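Local coordinates for split-soret cytochrome C (Desulfovibrio desulfuricans, PDB 1H21), which binds two c-type haems and a probable [2Fe-2S] cluster in each subunit of a homodimer, serves in electron transport and may take part in sulfate reduction, at the interface of chains A and B. Sequence-based numbering; all coordinates share one arbitrary frame. Chains: chain A/B, Split-soret cytochrome C.

Contact 1: the interface of chains A and B. Residues chain A 105-106, 109-110, 113, 226; chain B 79-82.
The indole of B:Trp82 is clamped between A:Phe113 and A:Ile226 of the partner chain in this split-Soret cytochrome c, an instance of how a homodimer can fix one aromatic ring from both faces and an edge. A:Phe113 meets one face with its ring edge, CD2 lying 3.4 Å from indole CD2 and the two planes 79° apart. Its CB rests over the six-membered ring of the indole in a CH-pi contact. On the opposite face A:Ile226 sets CG1 over the five-membered ring, 3.6 Å from the centroid; a chi1 of 51°, with CG1 between the backbone N and carbonyl carbon, points this branch at the indole. At the indole edge NE1 gives a nearly straight hydrogen bond (164° at H) of 2.9 Å to the amide oxygen OD1 of A:Asn110, which lies close to the ring plane and so, with the groups on both faces, limits its rotation. One turn earlier in helix 102-118, ND1 of A:His106 shares a longer hydrogen bond of 3.3 Å with the hydroxyl OG of B:Ser80. Beside these polar pairs, A:Val109 packs CG1 against CB of B:Ser80, at 3.8 Å. B:Ile79 extends the apolar patch, its CG2 against CZ of A:Phe113. In the second shell, the same A:Val109 CG1 covers a face of the A:Phe113 ring, and ND2 of A:Asn110 sits 3.4 Å above the centre of the A:His106 imidazole.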
# COMPACT_ATOMS: atom_id res chain seq x y z
N VAL A 105 7.10 -2.47 -15.24
CA VAL A 105 5.93 -2.70 -14.41
C VAL A 105 4.91 -1.54 -14.44
O VAL A 105 3.70 -1.76 -14.36
CB VAL A 105 6.33 -3.06 -12.96
CG1 VAL A 105 5.09 -3.28 -12.09
CG2 VAL A 105 7.17 -4.34 -12.98
N HIS A 106 5.40 -0.33 -14.65
CA HIS A 106 4.54 0.85 -14.68
C HIS A 106 3.26 0.69 -15.52
O HIS A 106 2.16 0.80 -14.97
CB HIS A 106 5.32 2.10 -15.12
CG HIS A 106 4.58 3.38 -14.86
ND1 HIS A 106 3.77 3.56 -13.76
CD2 HIS A 106 4.56 4.56 -15.54
CE1 HIS A 106 3.28 4.79 -13.77
NE2 HIS A 106 3.75 5.41 -14.83
N VAL A 109 0.78 -1.95 -13.93
CA VAL A 109 0.04 -1.49 -12.76
C VAL A 109 -0.96 -0.41 -13.19
O VAL A 109 -2.05 -0.31 -12.62
CB VAL A 109 1.01 -0.93 -11.69
CG1 VAL A 109 0.26 -0.25 -10.55
CG2 VAL A 109 1.88 -2.06 -11.17
N ASN A 110 -0.61 0.38 -14.20
CA ASN A 110 -1.51 1.42 -14.67
C ASN A 110 -2.79 0.81 -15.18
O ASN A 110 -3.88 1.32 -14.93
CB ASN A 110 -0.87 2.26 -15.77
CG ASN A 110 0.11 3.29 -15.24
OD1 ASN A 110 0.20 3.53 -14.04
ND2 ASN A 110 0.85 3.93 -16.14
N PHE A 113 -4.70 -0.83 -12.09
CA PHE A 113 -5.30 0.23 -11.27
C PHE A 113 -6.41 1.06 -11.97
O PHE A 113 -7.45 1.31 -11.36
CB PHE A 113 -4.21 1.15 -10.70
CG PHE A 113 -3.41 0.52 -9.57
CD1 PHE A 113 -3.44 -0.85 -9.34
CD2 PHE A 113 -2.63 1.31 -8.75
CE1 PHE A 113 -2.70 -1.43 -8.31
CE2 PHE A 113 -1.88 0.75 -7.71
CZ PHE A 113 -1.92 -0.63 -7.50
N ILE A 226 -0.99 9.41 -9.35
CA ILE A 226 -1.85 9.44 -10.51
C ILE A 226 -3.20 8.78 -10.28
O ILE A 226 -3.77 8.16 -11.17
CB ILE A 226 -1.15 8.90 -11.76
CG1 ILE A 226 -0.52 7.55 -11.48
CG2 ILE A 226 -0.12 9.93 -12.25
CD1 ILE A 226 0.31 7.02 -12.64
N ILE B 79 3.38 3.18 -4.78
CA ILE B 79 3.05 2.07 -5.69
C ILE B 79 3.01 2.49 -7.16
O ILE B 79 1.99 2.99 -7.67
CB ILE B 79 1.74 1.35 -5.35
CG1 ILE B 79 1.71 0.90 -3.89
CG2 ILE B 79 1.60 0.13 -6.29
CD1 ILE B 79 0.46 0.09 -3.52
N SER B 80 4.14 2.31 -7.82
CA SER B 80 4.29 2.63 -9.22
C SER B 80 3.82 4.06 -9.54
O SER B 80 3.16 4.28 -10.57
CB SER B 80 3.54 1.59 -10.06
OG SER B 80 4.16 1.42 -11.31
N ASP B 81 4.18 5.01 -8.66
CA ASP B 81 3.84 6.43 -8.82
C ASP B 81 2.35 6.78 -8.64
O ASP B 81 1.90 7.85 -9.03
CB ASP B 81 4.36 6.94 -10.18
CG ASP B 81 5.30 8.15 -10.06
OD1 ASP B 81 5.17 9.10 -10.88
OD2 ASP B 81 6.20 8.18 -9.19
N TRP B 82 1.58 5.87 -8.04
CA TRP B 82 0.16 6.13 -7.82
C TRP B 82 -0.15 7.01 -6.62
O TRP B 82 -1.24 7.55 -6.53
CB TRP B 82 -0.60 4.82 -7.78
CG TRP B 82 -1.00 4.41 -9.17
CD1 TRP B 82 -0.17 3.99 -10.18
CD2 TRP B 82 -2.31 4.54 -9.75
NE1 TRP B 82 -0.89 3.86 -11.34
CE2 TRP B 82 -2.20 4.19 -11.11
CE3 TRP B 82 -3.56 4.92 -9.25
CZ2 TRP B 82 -3.29 4.22 -11.98
CZ3 TRP B 82 -4.64 4.95 -10.12
CH2 TRP B 82 -4.50 4.60 -11.47

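Contact 2: the interface of chains A and B. Residues chain A 223-224, 227, 233; chain B 148, 238.
The imidazoles of B:His148 and A:His233 point at each other tip to tip, in the manner of bis-histidine c-type haems, where two axial ligands approach one iron from opposite sides. Here each subunit supplies one of them to haem c #2, and their NE2 atoms stand 4.0 Å apart, a separation that suits an iron bound between them. B:His148 NE2 lies in the plane of the A:His233 ring, at its edge. The far edge of each ring is tied to a backbone carbonyl of the other chain. ND1 of B:His148 donates a hydrogen bond of 2.7 Å to the carbonyl O of A:Lys224, which lies within 3° of the imidazole plane. ND1 of A:His233 donates one of 2.9 Å to the carbonyl O of B:Ala238; the acceptor is again near the ring plane, but the donor stands 47° out of the carbonyl plane. These bonds restrain rotation of both rings and may make the ligands more electron-rich. With CG anti to the backbone N (chi1 168°), B:His148 reaches out from its helix toward the other subunit. Around its base, the methyl CE of A:Met227 comes to 4.0 Å from CB. In the fold, B:His148 comes from the start of helix 147-158 of one subunit, whereas A:His233, the proximal ligand, is the histidine of the haem-binding CXXCH motif that begins with A:Cys229 and includes A:Cys232, in the loop-rich C-terminal part of its chain.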
# COMPACT_ATOMS: atom_id res chain seq x y z
N ALA A 223 2.26 18.22 -7.20
CA ALA A 223 1.64 16.91 -6.96
C ALA A 223 2.31 15.62 -7.44
O ALA A 223 2.88 15.55 -8.54
CB ALA A 223 0.22 16.95 -7.44
N LYS A 224 2.19 14.59 -6.61
CA LYS A 224 2.70 13.26 -6.94
C LYS A 224 1.55 12.29 -6.75
O LYS A 224 0.79 12.41 -5.78
CB LYS A 224 3.88 12.87 -6.04
CG LYS A 224 5.24 13.36 -6.52
CD LYS A 224 5.65 12.67 -7.80
CE LYS A 224 6.84 13.36 -8.46
NZ LYS A 224 7.28 12.58 -9.63
N MET A 227 -3.69 8.91 -9.05
CA MET A 227 -5.01 8.41 -8.71
C MET A 227 -5.95 9.42 -9.36
O MET A 227 -5.56 10.59 -9.56
CB MET A 227 -5.23 8.46 -7.21
CG MET A 227 -4.64 7.33 -6.44
SD MET A 227 -5.05 7.52 -4.74
CE MET A 227 -3.83 8.88 -4.33
N HIS A 233 -11.05 16.20 -5.05
CA HIS A 233 -10.93 17.59 -5.44
C HIS A 233 -12.14 18.16 -6.19
O HIS A 233 -12.01 19.07 -7.00
CB HIS A 233 -9.61 17.77 -6.20
CG HIS A 233 -8.38 17.51 -5.35
ND1 HIS A 233 -8.04 18.26 -4.24
CD2 HIS A 233 -7.37 16.63 -5.52
CE1 HIS A 233 -6.85 17.83 -3.79
NE2 HIS A 233 -6.39 16.84 -4.53
N HIS B 148 0.69 10.79 -1.67
CA HIS B 148 0.18 11.95 -2.42
C HIS B 148 -0.03 13.18 -1.53
O HIS B 148 0.39 14.30 -1.89
CB HIS B 148 -1.13 11.62 -3.12
CG HIS B 148 -1.82 12.83 -3.65
ND1 HIS B 148 -1.39 13.54 -4.75
CD2 HIS B 148 -2.88 13.52 -3.16
CE1 HIS B 148 -2.16 14.62 -4.89
NE2 HIS B 148 -3.09 14.67 -3.95
N ALA B 238 -8.46 23.07 -0.42
CA ALA B 238 -7.99 21.97 -1.25
C ALA B 238 -9.09 21.03 -1.76
O ALA B 238 -9.08 20.65 -2.93
CB ALA B 238 -6.92 21.17 -0.50

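The centres of the C-alpha atoms of contact 1 and contact 2 lie about 14 Å apart, along one two-fold symmetric interface. A short loop of chain A joins them: A:Ile226 belongs to contact 1, while A:Lys224 and A:Met227, its near neighbours in sequence, belong to contact 2. Protein packing and shared haem ligation may thus be linked through one segment, and contact 1 may help hold the subunits in the register that contact 2 requires. Each contact recurs with the chains exchanged, as befits a homodimer linked by four shared haems, in which both subunits contribute ligands to the haems.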